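Local coordinates for tRNA endonuclease VMS1 (Saccharomyces cerevisiae, PDB 5WHG), which cleaves peptidyl-tRNAs downstream of ribosome-associated quality control, releasing incompletely synthesized polypeptides for degradation, at residues Ala206-Leu210 with Ala221-His225; Val72-Arg77 with Phe248-Lys252; Tyr179-Phe183 with Lys340-Phe344; Lys293-Gln297 with Ile325-Thr330. One frame throughout, in Å; residues are numbered along the deposited sequence.

Interaction 1 (Ala206-Leu210 with Ala221-His225); sequences AISAL and AIVSH
Ala206 leads into strand 207-210, which runs antiparallel to strand 221-224 in a β-hairpin; the short axes approach to 4.7 Å at 150°. Ala206 O accepts from His225 N at 3.0 Å. Ile207, extended with chi1 p, forms a non-hydrogen-bonded pair with Ser224 and sends CD1 to 4.0 Å from Ile222 CG2. Ser208 is hydrogen-bonded to Val223 both ways, Ser208 N to Val223 O at 3.0 Å and Val223 N to Ser208 O at 2.8 Å; its m rotamer brings OG to 2.7 Å from NE2 of His225, also m. Ala209 pairs without hydrogen bonds with Ile222, CB 3.8 Å from Ile222 CD1. Leu210 makes two 2.8 Å bonds, Leu210 N to Ala221 O and Ala221 N to Leu210 O. Ile207, Ala209 and Ile222 face helix 304-308; Ser208, Leu210 and Val223 meet Trp358 of helix 351-362. In this central VLRF1 hairpin, the Ser208-His225 hydrogen bond adds a side-chain link between the strands, in a buried place shared with Asp311 and Phe25, on which the His225 ring stacks.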
loop_
_atom_site.group_PDB
_atom_site.type_symbol
_atom_site.label_atom_id
_atom_site.label_comp_id
_atom_site.label_asym_id
_atom_site.label_seq_id
_atom_site.Cartn_x
_atom_site.Cartn_y
_atom_site.Cartn_z
ATOM N N ALA A 206 -5.756 -6.780 5.350
ATOM C CA ALA A 206 -4.980 -5.561 5.207
ATOM C C ALA A 206 -4.858 -5.210 3.734
ATOM O O ALA A 206 -4.391 -6.030 2.933
ATOM C CB ALA A 206 -3.595 -5.749 5.832
ATOM N N ILE A 207 -5.317 -4.007 3.367
ATOM C CA ILE A 207 -5.138 -3.484 2.017
ATOM C C ILE A 207 -4.752 -2.014 2.089
ATOM O O ILE A 207 -5.052 -1.312 3.062
ATOM C CB ILE A 207 -6.400 -3.627 1.129
ATOM C CG1 ILE A 207 -7.580 -2.878 1.770
ATOM C CG2 ILE A 207 -6.676 -5.102 0.801
ATOM C CD1 ILE A 207 -8.868 -2.972 0.986
ATOM N N SER A 208 -4.093 -1.549 1.022
ATOM C CA SER A 208 -3.826 -0.135 0.788
ATOM C C SER A 208 -4.218 0.194 -0.643
ATOM O O SER A 208 -4.313 -0.698 -1.498
ATOM C CB SER A 208 -2.348 0.217 1.033
ATOM O OG SER A 208 -1.986 0.018 2.391
ATOM N N ALA A 209 -4.444 1.480 -0.914
ATOM C CA ALA A 209 -4.751 1.915 -2.275
ATOM C C ALA A 209 -3.569 2.677 -2.888
ATOM O O ALA A 209 -2.765 3.276 -2.176
ATOM C CB ALA A 209 -6.030 2.772 -2.293
ATOM N N LEU A 210 -3.452 2.630 -4.218
ATOM C CA LEU A 210 -2.385 3.328 -4.935
ATOM C C LEU A 210 -2.951 4.007 -6.179
ATOM O O LEU A 210 -3.610 3.362 -7.001
ATOM C CB LEU A 210 -1.257 2.371 -5.335
ATOM C CG LEU A 210 -0.690 1.381 -4.301
ATOM C CD1 LEU A 210 0.213 0.340 -4.982
ATOM C CD2 LEU A 210 0.106 2.090 -3.269
ATOM N N ALA A 221 -4.745 1.110 -8.155
ATOM C CA ALA A 221 -4.823 -0.282 -7.727
ATOM C C ALA A 221 -5.210 -0.363 -6.255
ATOM O O ALA A 221 -4.933 0.552 -5.477
ATOM C CB ALA A 221 -3.500 -1.005 -7.981
ATOM N N ILE A 222 -5.879 -1.458 -5.889
ATOM C CA ILE A 222 -6.066 -1.865 -4.495
ATOM C C ILE A 222 -5.088 -3.014 -4.244
ATOM O O ILE A 222 -5.204 -4.082 -4.854
ATOM C CB ILE A 222 -7.515 -2.291 -4.202
ATOM C CG1 ILE A 222 -8.523 -1.162 -4.491
ATOM C CG2 ILE A 222 -7.654 -2.760 -2.767
ATOM C CD1 ILE A 222 -8.306 0.136 -3.691
ATOM N N VAL A 223 -4.095 -2.802 -3.379
ATOM C CA VAL A 223 -3.028 -3.778 -3.163
ATOM C C VAL A 223 -3.276 -4.501 -1.845
ATOM O O VAL A 223 -3.574 -3.871 -0.822
ATOM C CB VAL A 223 -1.639 -3.109 -3.171
ATOM C CG1 VAL A 223 -1.547 -2.008 -2.096
ATOM C CG2 VAL A 223 -0.528 -4.157 -2.968
ATOM N N SER A 224 -3.168 -5.825 -1.869
ATOM C CA SER A 224 -3.197 -6.604 -0.642
ATOM C C SER A 224 -1.833 -6.591 0.030
ATOM O O SER A 224 -0.799 -6.699 -0.634
ATOM C CB SER A 224 -3.599 -8.045 -0.931
ATOM O OG SER A 224 -2.932 -8.925 -0.043
ATOM N N HIS A 225 -1.826 -6.484 1.357
ATOM C CA HIS A 225 -0.567 -6.573 2.080
ATOM C C HIS A 225 0.016 -7.979 2.071
ATOM O O HIS A 225 1.202 -8.141 2.380
ATOM C CB HIS A 225 -0.751 -6.072 3.512
ATOM C CG HIS A 225 -1.116 -4.620 3.601
ATOM N ND1 HIS A 225 -1.108 -3.919 4.789
ATOM C CD2 HIS A 225 -1.496 -3.733 2.646
ATOM C CE1 HIS A 225 -1.483 -2.669 4.566
ATOM N NE2 HIS A 225 -1.720 -2.528 3.274
#

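Interaction 2 (Val72-Arg77 with Phe248-Lys252); sequences VKRNLR and FLEHK
A helix from the zinc-finger region packs here, partly buried, against a bulged edge strand of the VLRF1 sheet. Residues 72-76 form the last turn of helix 66-76, with Leu76 N bonded to Val72 O at 2.8 Å and Arg77 N to Lys73 O at 2.9 Å. Opposite them strand 247-255 turns a corner at Leu249 and Glu250, and the closest CA pair is Lys73-Leu249 at 7.1 Å. The two segments bury 243 Å² in all. Leu249 (m, t) points at the helix and places CD1 3.5 Å from Leu76 CD1 (Leu76 also m, t) and 4.3 Å from Val72 CG1. Lys73, extended beyond chi1, lays its CE 3.1 Å from Leu249 O. A water bridges the charged ends, accepting from Lys73 NZ at 3.0 Å and donating to Glu250 OE1 at 2.6 Å. Glu250 bends, with chi1 and chi2 both m, so that its OE2 makes a long salt bridge of 3.8 Å to Arg77 NH1 and is hydrogen-bonded to Tyr306 OH of helix 304-308. Val72 also touches the zinc site of Cys46, Cys49, His62 and His68, so the contact couples the C2H2-type finger to the sheet. The corner itself is a classic β bulge: Leu249 and Glu250 both face Ile222 of the neighbouring strand.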
loop_
_atom_site.group_PDB
_atom_site.type_symbol
_atom_site.label_atom_id
_atom_site.label_comp_id
_atom_site.label_asym_id
_atom_site.label_seq_id
_atom_site.Cartn_x
_atom_site.Cartn_y
_atom_site.Cartn_z
ATOM N N VAL A 72 -11.413 -13.191 0.739
ATOM C CA VAL A 72 -10.925 -11.863 1.101
ATOM C C VAL A 72 -11.600 -10.816 0.229
ATOM O O VAL A 72 -12.152 -9.824 0.722
ATOM C CB VAL A 72 -9.392 -11.788 0.966
ATOM C CG1 VAL A 72 -8.953 -10.343 0.902
ATOM C CG2 VAL A 72 -8.699 -12.476 2.122
ATOM N N LYS A 73 -11.558 -11.032 -1.087
ATOM C CA LYS A 73 -12.200 -10.123 -2.028
ATOM C C LYS A 73 -13.689 -9.980 -1.720
ATOM O O LYS A 73 -14.202 -8.865 -1.586
ATOM C CB LYS A 73 -11.978 -10.643 -3.448
ATOM C CG LYS A 73 -11.671 -9.608 -4.496
ATOM C CD LYS A 73 -10.941 -10.279 -5.638
ATOM C CE LYS A 73 -10.672 -9.320 -6.773
ATOM N NZ LYS A 73 -10.370 -10.066 -8.040
ATOM N N ARG A 74 -14.394 -11.106 -1.567
ATOM C CA ARG A 74 -15.825 -11.043 -1.287
ATOM C C ARG A 74 -16.113 -10.217 -0.039
ATOM O O ARG A 74 -17.068 -9.437 -0.013
ATOM C CB ARG A 74 -16.410 -12.449 -1.135
ATOM C CG ARG A 74 -17.367 -12.547 0.039
ATOM C CD ARG A 74 -18.418 -13.607 -0.101
ATOM N NE ARG A 74 -19.211 -13.645 1.122
ATOM C CZ ARG A 74 -20.239 -14.459 1.309
ATOM N NH1 ARG A 74 -20.591 -15.292 0.344
ATOM N NH2 ARG A 74 -20.909 -14.438 2.454
ATOM N N ASN A 75 -15.299 -10.367 1.004
ATOM C CA ASN A 75 -15.640 -9.726 2.267
ATOM C C ASN A 75 -15.218 -8.263 2.283
ATOM O O ASN A 75 -15.944 -7.417 2.814
ATOM C CB ASN A 75 -15.016 -10.488 3.436
ATOM C CG ASN A 75 -15.545 -10.016 4.778
ATOM O OD1 ASN A 75 -16.671 -9.515 4.880
ATOM N ND2 ASN A 75 -14.736 -10.165 5.814
ATOM N N LEU A 76 -14.049 -7.945 1.713
ATOM C CA LEU A 76 -13.676 -6.544 1.525
ATOM C C LEU A 76 -14.734 -5.800 0.727
ATOM O O LEU A 76 -15.122 -4.689 1.091
ATOM C CB LEU A 76 -12.330 -6.445 0.818
ATOM C CG LEU A 76 -11.101 -6.843 1.623
ATOM C CD1 LEU A 76 -9.910 -6.953 0.700
ATOM C CD2 LEU A 76 -10.858 -5.814 2.698
ATOM N N ARG A 77 -15.221 -6.409 -0.358
ATOM C CA ARG A 77 -16.232 -5.843 -1.245
ATOM C C ARG A 77 -17.633 -5.871 -0.637
ATOM O O ARG A 77 -18.583 -5.426 -1.290
ATOM C CB ARG A 77 -16.203 -6.589 -2.594
ATOM C CG ARG A 77 -16.779 -5.819 -3.784
ATOM C CD ARG A 77 -16.494 -6.492 -5.124
ATOM N NE ARG A 77 -17.239 -5.847 -6.210
ATOM C CZ ARG A 77 -16.778 -4.853 -6.976
ATOM N NH1 ARG A 77 -15.554 -4.366 -6.800
ATOM N NH2 ARG A 77 -17.544 -4.340 -7.934
ATOM N N PHE A 248 -2.483 -7.357 -6.533
ATOM C CA PHE A 248 -3.424 -6.269 -6.791
ATOM C C PHE A 248 -4.821 -6.870 -6.866
ATOM O O PHE A 248 -5.156 -7.544 -7.837
ATOM C CB PHE A 248 -3.090 -5.509 -8.077
ATOM C CG PHE A 248 -2.005 -4.458 -7.930
ATOM C CD1 PHE A 248 -1.516 -4.088 -6.682
ATOM C CD2 PHE A 248 -1.464 -3.846 -9.064
ATOM C CE1 PHE A 248 -0.504 -3.130 -6.559
ATOM C CE2 PHE A 248 -0.457 -2.886 -8.958
ATOM C CZ PHE A 248 0.026 -2.526 -7.703
ATOM N N LEU A 249 -5.636 -6.620 -5.840
ATOM C CA LEU A 249 -6.997 -7.130 -5.831
ATOM C C LEU A 249 -7.815 -6.495 -6.943
ATOM O O LEU A 249 -8.627 -7.169 -7.583
ATOM C CB LEU A 249 -7.639 -6.887 -4.461
ATOM C CG LEU A 249 -6.913 -7.511 -3.257
ATOM C CD1 LEU A 249 -7.725 -7.398 -1.993
ATOM C CD2 LEU A 249 -6.600 -8.961 -3.532
ATOM N N GLU A 250 -7.619 -5.201 -7.182
ATOM C CA GLU A 250 -8.148 -4.535 -8.365
ATOM C C GLU A 250 -7.063 -3.637 -8.945
ATOM O O GLU A 250 -6.125 -3.233 -8.252
ATOM C CB GLU A 250 -9.398 -3.710 -8.051
ATOM C CG GLU A 250 -10.418 -4.365 -7.124
ATOM C CD GLU A 250 -11.301 -5.420 -7.785
ATOM O OE1 GLU A 250 -11.134 -5.679 -8.995
ATOM O OE2 GLU A 250 -12.168 -5.992 -7.083
ATOM N N HIS A 251 -7.190 -3.326 -10.231
ATOM C CA HIS A 251 -6.260 -2.393 -10.856
ATOM C C HIS A 251 -6.891 -1.880 -12.135
ATOM O O HIS A 251 -7.552 -2.636 -12.846
ATOM C CB HIS A 251 -4.910 -3.046 -11.171
ATOM C CG HIS A 251 -4.992 -4.053 -12.265
ATOM N ND1 HIS A 251 -4.721 -3.745 -13.581
ATOM C CD2 HIS A 251 -5.375 -5.349 -12.248
ATOM C CE1 HIS A 251 -4.921 -4.815 -14.325
ATOM N NE2 HIS A 251 -5.315 -5.802 -13.541
ATOM N N LYS A 252 -6.685 -0.595 -12.416
ATOM C CA LYS A 252 -7.208 0.035 -13.619
ATOM C C LYS A 252 -6.173 1.019 -14.140
ATOM O O LYS A 252 -5.447 1.627 -13.348
ATOM C CB LYS A 252 -8.538 0.755 -13.339
ATOM C CG LYS A 252 -9.593 0.595 -14.437
ATOM C CD LYS A 252 -10.464 -0.638 -14.178
ATOM C CE LYS A 252 -11.363 -0.969 -15.374
ATOM N NZ LYS A 252 -12.224 -2.173 -15.142
HETATM O O HOH W 1 -12.233 -8.032 -9.309
#

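Interaction 3 (Tyr179-Phe183 with Lys340-Phe344); sequences YKSLF and KSFPF
The ammonium of Lys340 ties two loops together. Residues 180-182 form a short 3-10 turn just after strand 176-179, with Leu182 N bonded to Tyr179 O at 3.1 Å and Phe183 N to Lys180 O at 3.0 Å. Residues 340-344 have no regular structure beyond the end of strand 339-340; the closest CA pair is Ser181-Pro343 at 6.9 Å. Lys340, m at chi1 and then fully extended, directs NZ to Ser181 O at 2.6 Å and Phe183 O at 2.7 Å, and donates as well to Asn312 OD1, so all three ammonium hydrogens can be used. Tyr179 (m) has one ring face under Pro343, CD1 to Pro343 CG 3.3 Å. Its ring meets that of Phe344 (chi1 p) obliquely, centroids 5.2 Å apart and planes at 53°, and its OH is hydrogen-bonded to Glu360 OE1. Thus the turn links the four-stranded antiparallel sheet to the five-stranded mixed sheet: Lys340 and Ser181 both touch Phe314 of strand 313-316, while Pro343 and Phe344 rest on Leu361 of helix 351-362.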
loop_
_atom_site.group_PDB
_atom_site.type_symbol
_atom_site.label_atom_id
_atom_site.label_comp_id
_atom_site.label_asym_id
_atom_site.label_seq_id
_atom_site.Cartn_x
_atom_site.Cartn_y
_atom_site.Cartn_z
ATOM N N TYR A 179 9.696 3.662 5.647
ATOM C CA TYR A 179 9.124 4.977 5.340
ATOM C C TYR A 179 8.115 5.418 6.400
ATOM O O TYR A 179 7.194 4.667 6.747
ATOM C CB TYR A 179 8.436 4.967 3.975
ATOM C CG TYR A 179 9.343 5.178 2.799
ATOM C CD1 TYR A 179 9.883 6.420 2.537
ATOM C CD2 TYR A 179 9.646 4.139 1.936
ATOM C CE1 TYR A 179 10.720 6.630 1.450
ATOM C CE2 TYR A 179 10.491 4.332 0.841
ATOM C CZ TYR A 179 11.026 5.584 0.605
ATOM O OH TYR A 179 11.864 5.795 -0.481
ATOM N N LYS A 180 8.268 6.661 6.881
ATOM C CA LYS A 180 7.349 7.201 7.885
ATOM C C LYS A 180 5.913 7.233 7.379
ATOM O O LYS A 180 4.972 7.054 8.165
ATOM C CB LYS A 180 7.784 8.609 8.297
ATOM C CG LYS A 180 8.977 8.656 9.223
ATOM C CD LYS A 180 9.748 9.967 9.108
ATOM C CE LYS A 180 8.997 11.138 9.711
ATOM N NZ LYS A 180 9.889 12.331 9.838
ATOM N N SER A 181 5.733 7.462 6.073
ATOM C CA SER A 181 4.409 7.496 5.466
ATOM C C SER A 181 3.594 6.233 5.727
ATOM O O SER A 181 2.359 6.282 5.699
ATOM C CB SER A 181 4.550 7.712 3.965
ATOM O OG SER A 181 5.114 8.980 3.720
ATOM N N LEU A 182 4.255 5.092 5.969
ATOM C CA LEU A 182 3.525 3.840 6.161
ATOM C C LEU A 182 2.773 3.808 7.480
ATOM O O LEU A 182 1.809 3.046 7.609
ATOM C CB LEU A 182 4.469 2.640 6.114
ATOM C CG LEU A 182 4.904 2.002 4.795
ATOM C CD1 LEU A 182 5.528 0.655 5.107
ATOM C CD2 LEU A 182 3.730 1.846 3.832
ATOM N N PHE A 183 3.191 4.613 8.452
ATOM C CA PHE A 183 2.584 4.624 9.770
ATOM C C PHE A 183 1.408 5.590 9.859
ATOM O O PHE A 183 1.224 6.492 9.041
ATOM C CB PHE A 183 3.618 4.980 10.836
ATOM C CG PHE A 183 4.755 4.005 10.915
ATOM C CD1 PHE A 183 4.628 2.834 11.633
ATOM C CD2 PHE A 183 5.938 4.245 10.245
ATOM C CE1 PHE A 183 5.654 1.930 11.692
ATOM C CE2 PHE A 183 6.966 3.344 10.308
ATOM C CZ PHE A 183 6.825 2.186 11.038
ATOM N N LYS A 340 -2.092 10.197 1.379
ATOM C CA LYS A 340 -0.698 10.570 1.556
ATOM C C LYS A 340 0.023 10.594 0.220
ATOM O O LYS A 340 -0.251 9.786 -0.673
ATOM C CB LYS A 340 0.016 9.596 2.491
ATOM C CG LYS A 340 -0.639 9.447 3.846
ATOM C CD LYS A 340 0.004 8.303 4.577
ATOM C CE LYS A 340 -0.680 8.050 5.886
ATOM N NZ LYS A 340 0.110 7.074 6.666
ATOM N N SER A 341 0.975 11.513 0.103
ATOM C CA SER A 341 1.910 11.467 -1.008
ATOM C C SER A 341 2.756 10.200 -0.968
ATOM O O SER A 341 2.927 9.557 0.072
ATOM C CB SER A 341 2.835 12.675 -0.975
ATOM O OG SER A 341 2.129 13.817 -1.384
ATOM N N PHE A 342 3.290 9.852 -2.126
ATOM C CA PHE A 342 4.395 8.906 -2.186
ATOM C C PHE A 342 5.670 9.595 -1.707
ATOM O O PHE A 342 6.027 10.655 -2.231
ATOM C CB PHE A 342 4.591 8.395 -3.613
ATOM C CG PHE A 342 3.523 7.446 -4.090
ATOM C CD1 PHE A 342 3.654 6.079 -3.895
ATOM C CD2 PHE A 342 2.411 7.914 -4.774
ATOM C CE1 PHE A 342 2.701 5.188 -4.367
ATOM C CE2 PHE A 342 1.432 7.026 -5.246
ATOM C CZ PHE A 342 1.584 5.665 -5.047
ATOM N N PRO A 343 6.384 9.036 -0.730
ATOM C CA PRO A 343 7.600 9.702 -0.235
ATOM C C PRO A 343 8.806 9.570 -1.163
ATOM O O PRO A 343 9.952 9.627 -0.712
ATOM C CB PRO A 343 7.848 9.005 1.108
ATOM C CG PRO A 343 7.275 7.652 0.917
ATOM C CD PRO A 343 6.045 7.843 0.066
ATOM N N PHE A 344 8.572 9.410 -2.458
ATOM C CA PHE A 344 9.659 9.312 -3.423
ATOM C C PHE A 344 9.088 9.615 -4.793
ATOM O O PHE A 344 7.903 9.386 -5.040
ATOM C CB PHE A 344 10.294 7.924 -3.410
ATOM C CG PHE A 344 9.296 6.840 -3.255
ATOM C CD1 PHE A 344 8.547 6.417 -4.342
ATOM C CD2 PHE A 344 9.059 6.279 -2.010
ATOM C CE1 PHE A 344 7.590 5.435 -4.196
ATOM C CE2 PHE A 344 8.111 5.294 -1.852
ATOM C CZ PHE A 344 7.370 4.867 -2.948
#

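Interaction 4 (Lys293-Gln297 with Ile325-Thr330); sequences KTDIQ and IFTDNT
Helix 292-302 presents Lys293, Ile296 and Gln297, spaced along one side, to the loop 325-330 that follows helix 320-323. The CA pairs closest across the gap are Lys293-Ile325 at 5.5 Å and Gln297-Thr330 at 6.2 Å. Lys293 adopts an all-trans chain: its CG lies 3.9 Å from CG2 of Ile325 (m, t), and its NZ reaches OD2 of Asp328 (chi1 t) in a salt bridge of 2.3 Å, shorter than expected and best read as a close ion pair of uncertain length. Ile296 (m, t) points at the loop, its CG2 3.8 Å from Ile325 CG2 and 4.1 Å from CE2 of Phe326 (chi1 m); Ile296 and Phe326 both meet Phe218 and Val213 of the sheet. The Gln297 side chain (m, t) reaches over to Asp328 and Thr330. Thr330, chi1 p, bonds OG1 to Phe326 O at 2.9 Å, closing the loop on itself. The chemistry is therefore graded, from an apolar inner side against the sheet to a charged outer one, where the Lys293 ammonium neutralises the Asp328 carboxylate.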
loop_
_atom_site.group_PDB
_atom_site.type_symbol
_atom_site.label_atom_id
_atom_site.label_comp_id
_atom_site.label_asym_id
_atom_site.label_seq_id
_atom_site.Cartn_x
_atom_site.Cartn_y
_atom_site.Cartn_z
ATOM N N LYS A 293 -11.597 13.452 -14.972
ATOM C CA LYS A 293 -12.154 13.542 -13.628
ATOM C C LYS A 293 -13.334 12.593 -13.418
ATOM O O LYS A 293 -13.422 11.936 -12.377
ATOM C CB LYS A 293 -12.571 14.984 -13.353
ATOM C CG LYS A 293 -13.051 15.221 -11.938
ATOM C CD LYS A 293 -13.772 16.549 -11.832
ATOM C CE LYS A 293 -14.182 16.852 -10.405
ATOM N NZ LYS A 293 -14.660 18.258 -10.298
ATOM N N THR A 294 -14.264 12.519 -14.377
ATOM C CA THR A 294 -15.408 11.632 -14.184
ATOM C C THR A 294 -14.978 10.169 -14.271
ATOM O O THR A 294 -15.399 9.350 -13.439
ATOM C CB THR A 294 -16.537 11.945 -15.184
ATOM O OG1 THR A 294 -16.063 11.786 -16.519
ATOM C CG2 THR A 294 -17.010 13.363 -15.033
ATOM N N ASP A 295 -14.132 9.828 -15.256
ATOM C CA ASP A 295 -13.533 8.490 -15.317
ATOM C C ASP A 295 -12.946 8.066 -13.972
ATOM O O ASP A 295 -13.162 6.936 -13.517
ATOM C CB ASP A 295 -12.438 8.435 -16.387
ATOM C CG ASP A 295 -12.995 8.494 -17.799
ATOM O OD1 ASP A 295 -14.003 7.811 -18.078
ATOM O OD2 ASP A 295 -12.428 9.229 -18.633
ATOM N N ILE A 296 -12.183 8.950 -13.326
ATOM C CA ILE A 296 -11.519 8.548 -12.090
ATOM C C ILE A 296 -12.515 8.499 -10.949
ATOM O O ILE A 296 -12.494 7.577 -10.124
ATOM C CB ILE A 296 -10.339 9.485 -11.771
ATOM C CG1 ILE A 296 -9.156 9.192 -12.698
ATOM C CG2 ILE A 296 -9.925 9.352 -10.301
ATOM C CD1 ILE A 296 -8.151 10.335 -12.799
ATOM N N GLN A 297 -13.420 9.475 -10.890
ATOM C CA GLN A 297 -14.469 9.392 -9.892
ATOM C C GLN A 297 -15.298 8.127 -10.061
ATOM O O GLN A 297 -15.838 7.610 -9.079
ATOM C CB GLN A 297 -15.321 10.647 -9.948
ATOM C CG GLN A 297 -14.522 11.807 -9.436
ATOM C CD GLN A 297 -15.293 13.092 -9.338
ATOM O OE1 GLN A 297 -14.864 14.001 -8.638
ATOM N NE2 GLN A 297 -16.414 13.197 -10.061
ATOM N N ILE A 325 -9.019 15.968 -8.201
ATOM C CA ILE A 325 -9.883 14.931 -8.765
ATOM C C ILE A 325 -10.268 13.904 -7.710
ATOM O O ILE A 325 -11.342 13.293 -7.788
ATOM C CB ILE A 325 -9.206 14.242 -9.967
ATOM C CG1 ILE A 325 -8.884 15.246 -11.071
ATOM C CG2 ILE A 325 -10.086 13.124 -10.532
ATOM C CD1 ILE A 325 -8.201 14.610 -12.248
ATOM N N PHE A 326 -9.426 13.703 -6.704
ATOM C CA PHE A 326 -9.648 12.606 -5.777
ATOM C C PHE A 326 -10.531 12.977 -4.595
ATOM O O PHE A 326 -10.963 12.071 -3.864
ATOM C CB PHE A 326 -8.297 12.061 -5.292
ATOM C CG PHE A 326 -7.512 11.403 -6.374
ATOM C CD1 PHE A 326 -6.700 12.157 -7.220
ATOM C CD2 PHE A 326 -7.614 10.038 -6.579
ATOM C CE1 PHE A 326 -5.984 11.564 -8.261
ATOM C CE2 PHE A 326 -6.889 9.428 -7.604
ATOM C CZ PHE A 326 -6.073 10.204 -8.449
ATOM N N THR A 327 -10.819 14.270 -4.401
ATOM C CA THR A 327 -11.586 14.746 -3.247
ATOM C C THR A 327 -12.740 15.664 -3.598
ATOM O O THR A 327 -13.600 15.891 -2.739
ATOM C CB THR A 327 -10.680 15.500 -2.267
ATOM O OG1 THR A 327 -10.065 16.609 -2.950
ATOM C CG2 THR A 327 -9.626 14.553 -1.677
ATOM N N ASP A 328 -12.772 16.225 -4.802
ATOM C CA ASP A 328 -13.867 17.069 -5.254
ATOM C C ASP A 328 -15.117 16.219 -5.464
ATOM O O ASP A 328 -15.308 15.656 -6.541
ATOM C CB ASP A 328 -13.434 17.792 -6.535
ATOM C CG ASP A 328 -14.538 18.601 -7.185
ATOM O OD1 ASP A 328 -15.691 18.634 -6.700
ATOM O OD2 ASP A 328 -14.228 19.221 -8.221
ATOM N N ASN A 329 -15.955 16.099 -4.432
ATOM C CA ASN A 329 -17.287 15.499 -4.554
ATOM C C ASN A 329 -17.210 14.013 -4.921
ATOM O O ASN A 329 -17.917 13.531 -5.808
ATOM C CB ASN A 329 -18.130 16.276 -5.570
ATOM C CG ASN A 329 -19.613 16.110 -5.347
ATOM O OD1 ASN A 329 -20.064 15.984 -4.210
ATOM N ND2 ASN A 329 -20.383 16.109 -6.433
ATOM N N THR A 330 -16.343 13.280 -4.220
ATOM C CA THR A 330 -16.158 11.859 -4.504
ATOM C C THR A 330 -16.499 11.004 -3.285
ATOM O O THR A 330 -17.293 11.414 -2.432
ATOM C CB THR A 330 -14.719 11.581 -4.954
ATOM O OG1 THR A 330 -13.839 11.669 -3.833
ATOM C CG2 THR A 330 -14.267 12.596 -5.975
#

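Interaction 1 is the buried centre, near the middle of the chain and held mainly by backbone hydrogen bonds; the other three are only partly buried and depend on side chains. Interaction 2 touches it directly, since strands 217-224 and 247-255 are neighbours in one sheet: Ile222 N lies 3.0 Å from Glu250 O, a probable hydrogen bond. Interaction 3 meets it lightly, Leu210 CD2 lying 4.2 Å from Phe342 CE1. Interactions 2 and 3 lie on opposite sides of the chain's centre, joining the zinc-finger helix and the four-stranded sheet, respectively, to the five-stranded sheet and its surroundings, one with a water bridge and a long ion pair, the other with lysine-carbonyl bonds. Interaction 4, most peripheral, touches none.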